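Long-range contact in intimin (PDB 6TQD), which probably acts as an outer-membrane adhesin of enteropathogenic bacteria, its extended passenger of Ig-like domains reaching out for the host cell: residues A[107-118]-A[130-139]. Sequence-based numbering, arbitrary orientation.
Sequences VDQVGVTDFTAD and ITYTATVKKN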
loop_
_atom_site.group_PDB
_atom_site.type_symbol
_atom_site.label_atom_id
_atom_site.label_comp_id
_atom_site.label_asym_id
_atom_site.label_seq_id
_atom_site.Cartn_x
_atom_site.Cartn_y
_atom_site.Cartn_z
ATOM N N VAL A 107 1.514 -7.808 -1.347
ATOM C CA VAL A 107 0.734 -7.517 -2.535
ATOM C C VAL A 107 -0.470 -8.446 -2.636
ATOM O O VAL A 107 -0.371 -9.661 -2.419
ATOM C CB VAL A 107 1.619 -7.621 -3.793
ATOM C CG1 VAL A 107 0.771 -7.534 -5.042
ATOM C CG2 VAL A 107 2.680 -6.531 -3.769
ATOM N N ASP A 108 -1.616 -7.873 -2.995
ATOM C CA ASP A 108 -2.879 -8.551 -3.238
ATOM C C ASP A 108 -3.540 -9.053 -1.960
ATOM O O ASP A 108 -4.604 -9.687 -2.030
ATOM C CB ASP A 108 -2.771 -9.734 -4.217
ATOM C CG ASP A 108 -2.365 -9.304 -5.618
ATOM O OD1 ASP A 108 -1.671 -10.092 -6.305
ATOM O OD2 ASP A 108 -2.728 -8.183 -6.035
ATOM N N GLN A 109 -2.970 -8.776 -0.795
ATOM C CA GLN A 109 -3.523 -9.260 0.462
ATOM C C GLN A 109 -4.490 -8.226 1.029
ATOM O O GLN A 109 -4.258 -7.022 0.914
ATOM C CB GLN A 109 -2.393 -9.490 1.458
ATOM C CG GLN A 109 -2.850 -9.972 2.827
ATOM C CD GLN A 109 -1.710 -10.010 3.817
ATOM O OE1 GLN A 109 -1.096 -11.044 4.036
ATOM N NE2 GLN A 109 -1.401 -8.865 4.382
ATOM N N VAL A 110 -5.587 -8.705 1.618
ATOM C CA VAL A 110 -6.465 -7.858 2.429
ATOM C C VAL A 110 -5.837 -7.826 3.822
ATOM O O VAL A 110 -5.943 -8.793 4.574
ATOM C CB VAL A 110 -7.898 -8.381 2.456
ATOM C CG1 VAL A 110 -8.751 -7.537 3.387
ATOM C CG2 VAL A 110 -8.484 -8.402 1.041
ATOM N N GLY A 111 -5.168 -6.725 4.161
ATOM C CA GLY A 111 -4.363 -6.684 5.362
ATOM C C GLY A 111 -4.430 -5.335 6.055
ATOM O O GLY A 111 -4.758 -4.311 5.456
ATOM N N VAL A 112 -4.102 -5.359 7.345
ATOM C CA VAL A 112 -3.998 -4.132 8.134
ATOM C C VAL A 112 -2.744 -3.386 7.700
ATOM O O VAL A 112 -1.627 -3.918 7.774
ATOM C CB VAL A 112 -3.938 -4.450 9.631
ATOM C CG1 VAL A 112 -3.795 -3.153 10.447
ATOM C CG2 VAL A 112 -5.163 -5.223 10.072
ATOM N N THR A 113 -2.913 -2.150 7.247
ATOM C CA THR A 113 -1.764 -1.350 6.835
ATOM C C THR A 113 -1.309 -0.354 7.891
ATOM O O THR A 113 -0.158 0.090 7.846
ATOM C CB THR A 113 -2.073 -0.576 5.546
ATOM O OG1 THR A 113 -3.226 0.253 5.749
ATOM C CG2 THR A 113 -2.342 -1.525 4.396
ATOM N N ASP A 114 -2.187 0.026 8.808
ATOM C CA ASP A 114 -1.878 1.023 9.820
ATOM C C ASP A 114 -2.663 0.652 11.069
ATOM O O ASP A 114 -3.807 0.195 10.975
ATOM C CB ASP A 114 -2.303 2.421 9.367
ATOM C CG ASP A 114 -1.625 2.848 8.084
ATOM O OD1 ASP A 114 -0.490 3.361 8.146
ATOM O OD2 ASP A 114 -2.238 2.670 7.010
ATOM N N PHE A 115 -2.054 0.855 12.238
ATOM C CA PHE A 115 -2.741 0.603 13.505
ATOM C C PHE A 115 -2.171 1.615 14.497
ATOM O O PHE A 115 -1.033 1.464 14.956
ATOM C CB PHE A 115 -2.533 -0.830 13.976
ATOM C CG PHE A 115 -3.404 -1.226 15.138
ATOM C CD1 PHE A 115 -4.748 -0.881 15.160
ATOM C CD2 PHE A 115 -2.892 -1.971 16.187
ATOM C CE1 PHE A 115 -5.556 -1.257 16.216
ATOM C CE2 PHE A 115 -3.695 -2.343 17.248
ATOM C CZ PHE A 115 -5.032 -1.987 17.258
ATOM N N THR A 116 -2.959 2.642 14.799
ATOM C CA THR A 116 -2.483 3.791 15.552
ATOM C C THR A 116 -3.444 4.106 16.688
ATOM O O THR A 116 -4.636 3.786 16.633
ATOM C CB THR A 116 -2.366 5.032 14.654
ATOM O OG1 THR A 116 -3.637 5.331 14.063
ATOM C CG2 THR A 116 -1.359 4.788 13.542
ATOM N N ALA A 117 -2.907 4.743 17.714
ATOM C CA ALA A 117 -3.674 5.169 18.876
ATOM C C ALA A 117 -3.836 6.685 18.885
ATOM O O ALA A 117 -2.994 7.421 18.360
ATOM C CB ALA A 117 -2.979 4.718 20.160
ATOM N N ASP A 118 -4.926 7.146 19.491
ATOM C CA ASP A 118 -5.175 8.576 19.573
ATOM C C ASP A 118 -4.337 9.266 20.640
ATOM O O ASP A 118 -4.271 10.501 20.648
ATOM C CB ASP A 118 -6.664 8.872 19.807
ATOM C CG ASP A 118 -7.145 8.462 21.185
ATOM O OD1 ASP A 118 -6.528 7.572 21.800
ATOM O OD2 ASP A 118 -8.144 9.062 21.658
ATOM N N ILE A 130 -7.562 4.777 25.689
ATOM C CA ILE A 130 -6.782 5.003 24.474
ATOM C C ILE A 130 -7.512 4.291 23.345
ATOM O O ILE A 130 -7.774 3.086 23.430
ATOM C CB ILE A 130 -5.350 4.478 24.630
ATOM C CG1 ILE A 130 -4.626 5.229 25.758
ATOM C CG2 ILE A 130 -4.594 4.601 23.311
ATOM C CD1 ILE A 130 -3.213 4.740 26.014
ATOM N N THR A 131 -7.849 5.027 22.288
ATOM C CA THR A 131 -8.631 4.476 21.187
ATOM C C THR A 131 -7.713 4.192 20.009
ATOM O O THR A 131 -6.977 5.077 19.555
ATOM C CB THR A 131 -9.747 5.424 20.764
ATOM O OG1 THR A 131 -10.599 5.665 21.896
ATOM C CG2 THR A 131 -10.560 4.823 19.639
ATOM N N TYR A 132 -7.783 2.967 19.508
ATOM C CA TYR A 132 -6.958 2.508 18.396
ATOM C C TYR A 132 -7.800 2.401 17.137
ATOM O O TYR A 132 -8.969 2.021 17.187
ATOM C CB TYR A 132 -6.361 1.138 18.700
ATOM C CG TYR A 132 -5.272 1.131 19.744
ATOM C CD1 TYR A 132 -5.567 1.237 21.100
ATOM C CD2 TYR A 132 -3.943 0.998 19.375
ATOM C CE1 TYR A 132 -4.556 1.225 22.053
ATOM C CE2 TYR A 132 -2.932 0.982 20.318
ATOM C CZ TYR A 132 -3.243 1.091 21.658
ATOM O OH TYR A 132 -2.248 1.076 22.615
ATOM N N THR A 133 -7.183 2.709 15.997
ATOM C CA THR A 133 -7.831 2.625 14.698
ATOM C C THR A 133 -6.944 1.779 13.800
ATOM O O THR A 133 -5.768 2.095 13.622
ATOM C CB THR A 133 -8.019 4.013 14.078
ATOM O OG1 THR A 133 -8.819 4.829 14.938
ATOM C CG2 THR A 133 -8.701 3.899 12.714
ATOM N N ALA A 134 -7.507 0.715 13.259
ATOM C CA ALA A 134 -6.854 -0.107 12.258
ATOM C C ALA A 134 -7.445 0.216 10.897
ATOM O O ALA A 134 -8.668 0.346 10.756
ATOM C CB ALA A 134 -7.084 -1.589 12.542
ATOM N N THR A 135 -6.573 0.371 9.909
ATOM C CA THR A 135 -6.968 0.561 8.522
ATOM C C THR A 135 -6.606 -0.686 7.737
ATOM O O THR A 135 -5.474 -1.174 7.828
ATOM C CB THR A 135 -6.267 1.783 7.925
ATOM O OG1 THR A 135 -6.542 2.941 8.721
ATOM C CG2 THR A 135 -6.786 2.036 6.509
ATOM N N VAL A 136 -7.568 -1.206 6.979
ATOM C CA VAL A 136 -7.390 -2.406 6.171
ATOM C C VAL A 136 -7.431 -2.006 4.705
ATOM O O VAL A 136 -8.400 -1.387 4.257
ATOM C CB VAL A 136 -8.480 -3.458 6.471
ATOM C CG1 VAL A 136 -8.312 -4.670 5.551
ATOM C CG2 VAL A 136 -8.426 -3.874 7.930
ATOM N N LYS A 137 -6.402 -2.393 3.953
ATOM C CA LYS A 137 -6.342 -2.093 2.529
ATOM C C LYS A 137 -5.887 -3.337 1.777
ATOM O O LYS A 137 -5.293 -4.260 2.344
ATOM C CB LYS A 137 -5.355 -0.953 2.211
ATOM C CG LYS A 137 -5.608 0.325 2.979
ATOM C CD LYS A 137 -4.602 1.386 2.584
ATOM C CE LYS A 137 -4.704 2.622 3.452
ATOM N NZ LYS A 137 -3.658 3.619 3.082
ATOM N N LYS A 138 -6.172 -3.346 0.475
ATOM C CA LYS A 138 -5.577 -4.286 -0.470
ATOM C C LYS A 138 -4.983 -3.433 -1.575
ATOM O O LYS A 138 -5.722 -2.699 -2.239
ATOM C CB LYS A 138 -6.636 -5.225 -1.050
ATOM C CG LYS A 138 -6.123 -6.152 -2.158
ATOM C CD LYS A 138 -7.264 -6.988 -2.718
ATOM C CE LYS A 138 -6.829 -7.824 -3.912
ATOM N NZ LYS A 138 -7.971 -8.617 -4.454
ATOM N N ASN A 139 -3.663 -3.496 -1.726
ATOM C CA ASN A 139 -2.939 -2.692 -2.719
ATOM C C ASN A 139 -3.335 -1.218 -2.619
ATOM O O ASN A 139 -3.617 -0.545 -3.615
ATOM C CB ASN A 139 -3.157 -3.243 -4.124
ATOM C CG ASN A 139 -2.635 -4.670 -4.278
ATOM O OD1 ASN A 139 -1.693 -5.067 -3.609
ATOM N ND2 ASN A 139 -3.272 -5.445 -5.145
HETATM O O HOH W 1 -2.368 -5.535 -0.082
HETATM O O HOH W 2 -9.645 7.639 23.588
#
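Tyr132 and Phe115 lie side by side on the inner face of two antiparallel strands, and Ala117 CB sits over one face of the tyrosine ring, a CH-pi contact 3.9 Å from its centroid. Over one face of the Phe115 ring comes Tyr132 CD2, offset toward the rim; the two ring planes differ by 34°, and the backbone N of Ala134 lies in plane at the phenylalanine's edge. Phe115 holds CG anti to its own N (chi1 -170°), which brings CE1 to 3.5 Å from Tyr132 CB and CD1 against Ala134 CB. Val112 and Val136 continue this apolar row, and strands 182-189 and 197-205 pack on it from the opposing sheet.

At one end the Asn139 amide grips Asp108 twice: OD1 takes the backbone N of Asp108, while ND2 gives a 2.9 Å bond to Asp108 OD2, on its anti side and within the amide plane. At the other end Asp118 OD1 accepts Thr131 N at 2.9 Å from above the carboxylate plane, and a water bridges Asp118 OD2 to Thr131 OG1. On the outer face Thr113 OG1 donates to Asp114 OD2, with the extended Lys137 chain crossing Thr113 at about a right angle.

Between Val112 and Asp114 the register slips by one residue, a beta bulge in a strand pair of the bacterial Ig-like beta sandwich.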